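PDB 4P0F: serine protease inhibitor 4, isoform B from Drosophila melanogaster, which probably inhibits serine-type and cysteine-type endopeptidases. Local coordinates for residues P200-A211 with L262-R273. Numbering follows the deposited sequence.
Sequences PMMSLKERFRYA and LYETKVALKLPR
Y210 and Y263 meet in an offset edge-to-face pair. The edge of Y210 is turned toward the face of Y263, planes 85° apart. Y263, at the exposed end of the row, has CG between its backbone N and carbonyl carbon (chi1 60°). This turns its ring back over the neighbouring strand, with CD1 3.3 Å from Y210 O. T265 CG2 packs 3.8 Å from Y210 CB. F208 follows on the same face, where Y210, V267 and L269 are buried, its CE2 4.1 Å from L269 CD2. L221, L223 and F354 add to the packing there. M202 continues the row, with CE 4.0 Å from L271 CD2. The two segments form a strongly twisted antiparallel ladder. This is beta-sheet C of the serpin fold, flanked by strands 185-189 and 352-355; strand 263-281 runs on into the central sheet A. Paired N-H...O bonds link M202 with L271, L204 with L269, E206 with V267, F208 with T265 and Y210 with Y263. A single bond from R273 N to P200 O, 3.0 Å, extends the ladder at one end. The other face is looser and solvent-facing at K205, R207, E264 and K266, but closes at M201 and P272, M201 SD 3.9 Å from P272 CG. K270 NZ makes a weak hydrogen bond to S203 OG at 3.4 Å, and K270 a cation-pi contact with F355. E264 bends at chi2 (-79°), laying its carboxylate against the F208-R209 peptide, OE1 3.1 Å from F208 C, and makes no salt bridge with R209. R209 sets one guanidinium face over L262 CD1 and has a long, weak ion pair with E222.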
ATOM      1  N   PRO A 200     -14.933   1.590  20.929  1.00 23.73           N
ATOM      2  CA  PRO A 200     -13.867   2.009  21.845  1.00 20.22           C
ATOM      3  C   PRO A 200     -13.099   3.210  21.335  1.00 18.77           C
ATOM      4  O   PRO A 200     -12.557   3.169  20.225  1.00 20.85           O
ATOM      5  CB  PRO A 200     -12.963   0.778  21.921  1.00 20.48           C
ATOM      6  CG  PRO A 200     -13.237   0.029  20.657  1.00 31.26           C
ATOM      7  CD  PRO A 200     -14.688   0.247  20.377  1.00 28.31           C
ATOM      8  N   MET A 201     -13.086   4.275  22.136  1.00 21.17           N
ATOM      9  CA  MET A 201     -12.380   5.511  21.816  1.00 25.37           C
ATOM     10  C   MET A 201     -11.234   5.732  22.783  1.00 20.01           C
ATOM     11  O   MET A 201     -11.439   5.816  23.997  1.00 22.29           O
ATOM     12  CB  MET A 201     -13.321   6.719  21.873  1.00 23.75           C
ATOM     13  CG  MET A 201     -14.352   6.724  20.798  1.00 25.50           C
ATOM     14  SD  MET A 201     -13.608   7.154  19.214  1.00 30.68           S
ATOM     15  CE  MET A 201     -15.095   7.317  18.234  1.00 68.92           C
ATOM     16  N   MET A 202     -10.033   5.832  22.232  1.00 18.67           N
ATOM     17  CA  MET A 202      -8.833   6.091  23.003  1.00 18.99           C
ATOM     18  C   MET A 202      -8.679   7.585  23.168  1.00 20.88           C
ATOM     19  O   MET A 202      -8.925   8.335  22.226  1.00 20.28           O
ATOM     20  CB  MET A 202      -7.619   5.490  22.300  1.00 19.83           C
ATOM     21  CG  MET A 202      -7.875   4.079  21.815  1.00 18.74           C
ATOM     22  SD  MET A 202      -6.456   3.269  21.078  1.00 18.88           S
ATOM     23  CE  MET A 202      -6.184   4.253  19.602  1.00 18.14           C
ATOM     24  N   SER A 203      -8.256   8.008  24.355  1.00 19.14           N
ATOM     25  CA  SER A 203      -8.151   9.427  24.697  1.00 18.27           C
ATOM     26  C   SER A 203      -6.746   9.790  25.142  1.00 23.28           C
ATOM     27  O   SER A 203      -6.168   9.109  25.989  1.00 24.03           O
ATOM     28  CB  SER A 203      -9.120   9.803  25.839  1.00 30.07           C
ATOM     29  OG  SER A 203     -10.477   9.702  25.452  1.00 40.90           O
ATOM     30  N   LEU A 204      -6.236  10.910  24.646  1.00 21.80           N
ATOM     31  CA  LEU A 204      -4.900  11.342  25.012  1.00 24.87           C
ATOM     32  C   LEU A 204      -4.746  12.841  24.818  1.00 27.51           C
ATOM     33  O   LEU A 204      -5.181  13.379  23.805  1.00 34.53           O
ATOM     34  CB  LEU A 204      -3.884  10.570  24.169  1.00 21.34           C
ATOM     35  CG  LEU A 204      -2.386  10.775  24.346  1.00 26.92           C
ATOM     36  CD1 LEU A 204      -1.940  10.410  25.744  1.00 30.43           C
ATOM     37  CD2 LEU A 204      -1.663   9.936  23.305  1.00 27.03           C
ATOM     38  N   LYS A 205      -4.151  13.509  25.806  1.00 25.57           N
ATOM     39  CA  LYS A 205      -3.767  14.910  25.667  1.00 27.46           C
ATOM     40  C   LYS A 205      -2.250  15.019  25.586  1.00 36.82           C
ATOM     41  O   LYS A 205      -1.538  14.611  26.503  1.00 32.14           O
ATOM     42  CB  LYS A 205      -4.301  15.750  26.827  1.00 32.95           C
ATOM     43  CG  LYS A 205      -5.814  15.749  26.919  1.00 39.38           C
ATOM     44  CD  LYS A 205      -6.311  16.648  28.044  1.00 51.79           C
ATOM     45  CE  LYS A 205      -7.823  16.577  28.187  1.00 65.48           C
ATOM     46  NZ  LYS A 205      -8.270  15.275  28.754  1.00 75.73           N
ATOM     47  N   GLU A 206      -1.765  15.567  24.477  1.00 30.71           N
ATOM     48  CA  GLU A 206      -0.336  15.686  24.224  1.00 33.99           C
ATOM     49  C   GLU A 206      -0.102  16.817  23.232  1.00 31.46           C
ATOM     50  O   GLU A 206      -1.046  17.286  22.593  1.00 28.79           O
ATOM     51  CB  GLU A 206       0.239  14.381  23.652  1.00 38.03           C
ATOM     52  CG  GLU A 206       0.381  13.206  24.606  1.00 42.42           C
ATOM     53  CD  GLU A 206       1.569  13.325  25.537  1.00 56.80           C
ATOM     54  OE1 GLU A 206       2.369  14.272  25.382  1.00 57.26           O
ATOM     55  OE2 GLU A 206       1.711  12.456  26.423  1.00 73.85           O
ATOM     56  N   ARG A 207       1.144  17.267  23.119  1.00 29.67           N
ATOM     57  CA  ARG A 207       1.539  18.119  22.004  1.00 27.84           C
ATOM     58  C   ARG A 207       1.768  17.230  20.800  1.00 30.01           C
ATOM     59  O   ARG A 207       2.559  16.287  20.865  1.00 27.74           O
ATOM     60  CB  ARG A 207       2.803  18.917  22.318  1.00 38.12           C
ATOM     61  CG  ARG A 207       2.571  20.160  23.157  1.00 55.67           C
ATOM     62  CD  ARG A 207       3.869  20.905  23.410  1.00 46.15           C
ATOM     63  NE  ARG A 207       4.292  21.729  22.275  1.00 58.83           N
ATOM     64  CZ  ARG A 207       3.895  22.983  22.061  1.00 68.62           C
ATOM     65  NH1 ARG A 207       3.044  23.575  22.891  1.00 78.02           N
ATOM     66  NH2 ARG A 207       4.346  23.650  21.007  1.00 58.93           N
ATOM     67  N   PHE A 208       1.051  17.521  19.717  1.00 25.63           N
ATOM     68  CA  PHE A 208       1.209  16.829  18.454  1.00 24.66           C
ATOM     69  C   PHE A 208       1.321  17.863  17.357  1.00 23.25           C
ATOM     70  O   PHE A 208       0.878  18.997  17.528  1.00 23.19           O
ATOM     71  CB  PHE A 208       0.021  15.924  18.137  1.00 20.49           C
ATOM     72  CG  PHE A 208      -0.106  14.724  19.029  1.00 25.23           C
ATOM     73  CD1 PHE A 208       0.844  13.713  19.004  1.00 29.81           C
ATOM     74  CD2 PHE A 208      -1.205  14.583  19.848  1.00 29.02           C
ATOM     75  CE1 PHE A 208       0.709  12.596  19.803  1.00 33.48           C
ATOM     76  CE2 PHE A 208      -1.354  13.461  20.643  1.00 34.30           C
ATOM     77  CZ  PHE A 208      -0.394  12.472  20.621  1.00 32.37           C
ATOM     78  N   ARG A 209       1.905  17.465  16.237  1.00 21.92           N
ATOM     79  CA  ARG A 209       1.854  18.267  15.028  1.00 22.25           C
ATOM     80  C   ARG A 209       0.430  18.264  14.483  1.00 21.08           C
ATOM     81  O   ARG A 209      -0.154  17.207  14.265  1.00 22.43           O
ATOM     82  CB  ARG A 209       2.825  17.725  13.982  1.00 28.10           C
ATOM     83  CG  ARG A 209       4.274  17.820  14.391  1.00 30.04           C
ATOM     84  CD  ARG A 209       5.177  17.408  13.254  1.00 43.46           C
ATOM     85  NE  ARG A 209       5.093  18.329  12.127  1.00 73.15           N
ATOM     86  CZ  ARG A 209       5.645  18.099  10.940  1.00 83.77           C
ATOM     87  NH1 ARG A 209       6.312  16.972  10.734  1.00 94.77           N
ATOM     88  NH2 ARG A 209       5.524  18.993   9.962  1.00 72.82           N
ATOM     89  N   TYR A 210      -0.104  19.463  14.269  1.00 21.38           N
ATOM     90  CA  TYR A 210      -1.515  19.680  13.983  1.00 20.40           C
ATOM     91  C   TYR A 210      -1.629  20.750  12.905  1.00 21.35           C
ATOM     92  O   TYR A 210      -0.790  21.636  12.833  1.00 23.17           O
ATOM     93  CB  TYR A 210      -2.271  20.122  15.259  1.00 23.80           C
ATOM     94  CG  TYR A 210      -3.574  20.832  14.968  1.00 20.91           C
ATOM     95  CD1 TYR A 210      -3.607  22.205  14.795  1.00 25.31           C
ATOM     96  CD2 TYR A 210      -4.764  20.122  14.826  1.00 21.47           C
ATOM     97  CE1 TYR A 210      -4.775  22.862  14.501  1.00 28.42           C
ATOM     98  CE2 TYR A 210      -5.951  20.778  14.533  1.00 25.70           C
ATOM     99  CZ  TYR A 210      -5.946  22.149  14.369  1.00 24.81           C
ATOM    100  OH  TYR A 210      -7.101  22.842  14.074  1.00 29.65           O
ATOM    101  N   ALA A 211      -2.664  20.673  12.079  1.00 21.93           N
ATOM    102  CA  ALA A 211      -2.980  21.781  11.197  1.00 21.65           C
ATOM    103  C   ALA A 211      -4.467  21.928  10.958  1.00 21.22           C
ATOM    104  O   ALA A 211      -5.200  20.955  10.803  1.00 20.32           O
ATOM    105  CB  ALA A 211      -2.255  21.627   9.844  1.00 28.77           C
ATOM    106  N   LEU A 262       1.604  21.410   9.181  1.00 21.65           N
ATOM    107  CA  LEU A 262       1.539  20.989  10.582  1.00 21.65           C
ATOM    108  C   LEU A 262       2.470  21.769  11.489  1.00 26.01           C
ATOM    109  O   LEU A 262       3.593  22.086  11.108  1.00 24.91           O
ATOM    110  CB  LEU A 262       1.885  19.509  10.678  1.00 17.69           C
ATOM    111  CG  LEU A 262       1.061  18.531   9.856  1.00 20.07           C
ATOM    112  CD1 LEU A 262       1.711  17.148   9.906  1.00 20.46           C
ATOM    113  CD2 LEU A 262      -0.366  18.487  10.359  1.00 29.52           C
ATOM    114  N   TYR A 263       2.006  22.056  12.706  1.00 23.19           N
ATOM    115  CA  TYR A 263       2.830  22.700  13.727  1.00 23.91           C
ATOM    116  C   TYR A 263       2.475  22.084  15.078  1.00 23.72           C
ATOM    117  O   TYR A 263       1.340  21.683  15.291  1.00 22.31           O
ATOM    118  CB  TYR A 263       2.612  24.219  13.741  1.00 26.15           C
ATOM    119  CG  TYR A 263       1.185  24.635  14.016  1.00 33.46           C
ATOM    120  CD1 TYR A 263       0.253  24.716  12.986  1.00 31.36           C
ATOM    121  CD2 TYR A 263       0.765  24.949  15.302  1.00 36.74           C
ATOM    122  CE1 TYR A 263      -1.055  25.094  13.230  1.00 32.29           C
ATOM    123  CE2 TYR A 263      -0.544  25.331  15.557  1.00 33.91           C
ATOM    124  CZ  TYR A 263      -1.449  25.400  14.514  1.00 42.48           C
ATOM    125  OH  TYR A 263      -2.751  25.777  14.753  1.00 57.40           O
ATOM    126  N   GLU A 264       3.444  22.010  15.984  1.00 26.96           N
ATOM    127  CA  GLU A 264       3.207  21.433  17.313  1.00 25.50           C
ATOM    128  C   GLU A 264       2.254  22.284  18.148  1.00 26.48           C
ATOM    129  O   GLU A 264       2.439  23.491  18.267  1.00 28.60           O
ATOM    130  CB  GLU A 264       4.530  21.276  18.062  1.00 29.99           C
ATOM    131  CG  GLU A 264       5.450  20.218  17.472  1.00 29.15           C
ATOM    132  CD  GLU A 264       5.055  18.807  17.850  1.00 32.36           C
ATOM    133  OE1 GLU A 264       4.059  18.640  18.586  1.00 33.44           O
ATOM    134  OE2 GLU A 264       5.748  17.863  17.408  1.00 34.78           O
ATOM    135  N   THR A 265       1.246  21.648  18.736  1.00 25.16           N
ATOM    136  CA  THR A 265       0.344  22.345  19.646  1.00 28.84           C
ATOM    137  C   THR A 265      -0.353  21.335  20.559  1.00 25.14           C
ATOM    138  O   THR A 265      -0.430  20.155  20.236  1.00 25.45           O
ATOM    139  CB  THR A 265      -0.693  23.190  18.862  1.00 37.25           C
ATOM    140  OG1 THR A 265      -1.201  24.238  19.695  1.00 39.10           O
ATOM    141  CG2 THR A 265      -1.838  22.336  18.344  1.00 29.72           C
ATOM    142  N   LYS A 266      -0.849  21.798  21.704  1.00 27.24           N
ATOM    143  CA  LYS A 266      -1.531  20.900  22.632  1.00 26.33           C
ATOM    144  C   LYS A 266      -2.882  20.487  22.065  1.00 23.93           C
ATOM    145  O   LYS A 266      -3.688  21.338  21.680  1.00 26.63           O
ATOM    146  CB  LYS A 266      -1.705  21.564  24.005  1.00 29.86           C
ATOM    147  CG  LYS A 266      -0.386  21.926  24.670  1.00 59.20           C
ATOM    148  CD  LYS A 266      -0.588  22.522  26.057  1.00 70.69           C
ATOM    149  CE  LYS A 266       0.734  22.982  26.654  1.00 69.14           C
ATOM    150  NZ  LYS A 266       0.666  23.105  28.137  1.00 82.56           N
ATOM    151  N   VAL A 267      -3.108  19.177  21.997  1.00 22.29           N
ATOM    152  CA  VAL A 267      -4.331  18.628  21.432  1.00 21.43           C
ATOM    153  C   VAL A 267      -4.966  17.617  22.379  1.00 23.56           C
ATOM    154  O   VAL A 267      -4.262  16.840  23.012  1.00 30.90           O
ATOM    155  CB  VAL A 267      -4.056  17.945  20.076  1.00 23.91           C
ATOM    156  CG1 VAL A 267      -5.300  17.235  19.550  1.00 30.21           C
ATOM    157  CG2 VAL A 267      -3.571  18.971  19.072  1.00 26.52           C
ATOM    158  N   ALA A 268      -6.292  17.672  22.485  1.00 22.66           N
ATOM    159  CA  ALA A 268      -7.075  16.632  23.144  1.00 20.13           C
ATOM    160  C   ALA A 268      -7.586  15.712  22.049  1.00 18.50           C
ATOM    161  O   ALA A 268      -8.462  16.079  21.258  1.00 22.24           O
ATOM    162  CB  ALA A 268      -8.221  17.221  23.945  1.00 26.80           C
ATOM    163  N   LEU A 269      -6.992  14.530  21.991  1.00 21.14           N
ATOM    164  CA  LEU A 269      -7.242  13.569  20.930  1.00 19.08           C
ATOM    165  C   LEU A 269      -8.194  12.474  21.372  1.00 20.88           C
ATOM    166  O   LEU A 269      -8.054  11.943  22.476  1.00 20.63           O
ATOM    167  CB  LEU A 269      -5.917  12.947  20.487  1.00 18.47           C
ATOM    168  CG  LEU A 269      -5.970  11.742  19.547  1.00 16.91           C
ATOM    169  CD1 LEU A 269      -6.578  12.126  18.200  1.00 18.69           C
ATOM    170  CD2 LEU A 269      -4.566  11.172  19.377  1.00 18.89           C
ATOM    171  N   LYS A 270      -9.156  12.137  20.513  1.00 18.59           N
ATOM    172  CA  LYS A 270      -9.910  10.893  20.667  1.00 20.41           C
ATOM    173  C   LYS A 270      -9.839  10.130  19.354  1.00 21.47           C
ATOM    174  O   LYS A 270     -10.138  10.667  18.294  1.00 19.07           O
ATOM    175  CB  LYS A 270     -11.366  11.142  21.082  1.00 20.23           C
ATOM    176  CG  LYS A 270     -11.516  11.673  22.496  1.00 30.88           C
ATOM    177  CD  LYS A 270     -12.958  12.035  22.801  1.00 46.67           C
ATOM    178  CE  LYS A 270     -13.335  11.651  24.217  1.00 74.03           C
ATOM    179  NZ  LYS A 270     -12.539  12.360  25.255  1.00 76.36           N
ATOM    180  N   LEU A 271      -9.427   8.870  19.439  1.00 16.63           N
ATOM    181  CA  LEU A 271      -9.196   8.040  18.259  1.00 19.87           C
ATOM    182  C   LEU A 271      -9.788   6.657  18.483  1.00 19.33           C
ATOM    183  O   LEU A 271      -9.570   6.075  19.536  1.00 17.83           O
ATOM    184  CB  LEU A 271      -7.698   7.924  17.980  1.00 19.96           C
ATOM    185  CG  LEU A 271      -7.279   7.191  16.710  1.00 17.05           C
ATOM    186  CD1 LEU A 271      -7.692   7.998  15.487  1.00 20.33           C
ATOM    187  CD2 LEU A 271      -5.784   6.985  16.726  1.00 17.65           C
ATOM    188  N   PRO A 272     -10.532   6.124  17.502  1.00 18.61           N
ATOM    189  CA  PRO A 272     -11.042   4.760  17.697  1.00 17.93           C
ATOM    190  C   PRO A 272      -9.927   3.727  17.729  1.00 18.51           C
ATOM    191  O   PRO A 272      -8.929   3.859  17.017  1.00 16.97           O
ATOM    192  CB  PRO A 272     -11.945   4.526  16.475  1.00 24.48           C
ATOM    193  CG  PRO A 272     -12.144   5.875  15.844  1.00 29.44           C
ATOM    194  CD  PRO A 272     -10.950   6.693  16.209  1.00 22.22           C
ATOM    195  N   ARG A 273     -10.106   2.715  18.568  1.00 18.36           N
ATOM    196  CA  ARG A 273      -9.298   1.516  18.530  1.00 17.22           C
ATOM    197  C   ARG A 273      -9.906   0.634  17.437  1.00 18.34           C
ATOM    198  O   ARG A 273     -10.978   0.060  17.629  1.00 21.29           O
ATOM    199  CB  ARG A 273      -9.297   0.822  19.902  1.00 19.01           C
ATOM    200  CG  ARG A 273      -8.357  -0.374  20.030  1.00 22.77           C
ATOM    201  CD  ARG A 273      -8.316  -0.919  21.477  1.00 27.05           C
ATOM    202  NE  ARG A 273      -9.580  -1.530  21.857  1.00 37.91           N
ATOM    203  CZ  ARG A 273     -10.108  -1.518  23.077  1.00 34.88           C
ATOM    204  NH1 ARG A 273      -9.510  -0.889  24.094  1.00 30.88           N
ATOM    205  NH2 ARG A 273     -11.264  -2.133  23.276  1.00 38.10           N
TER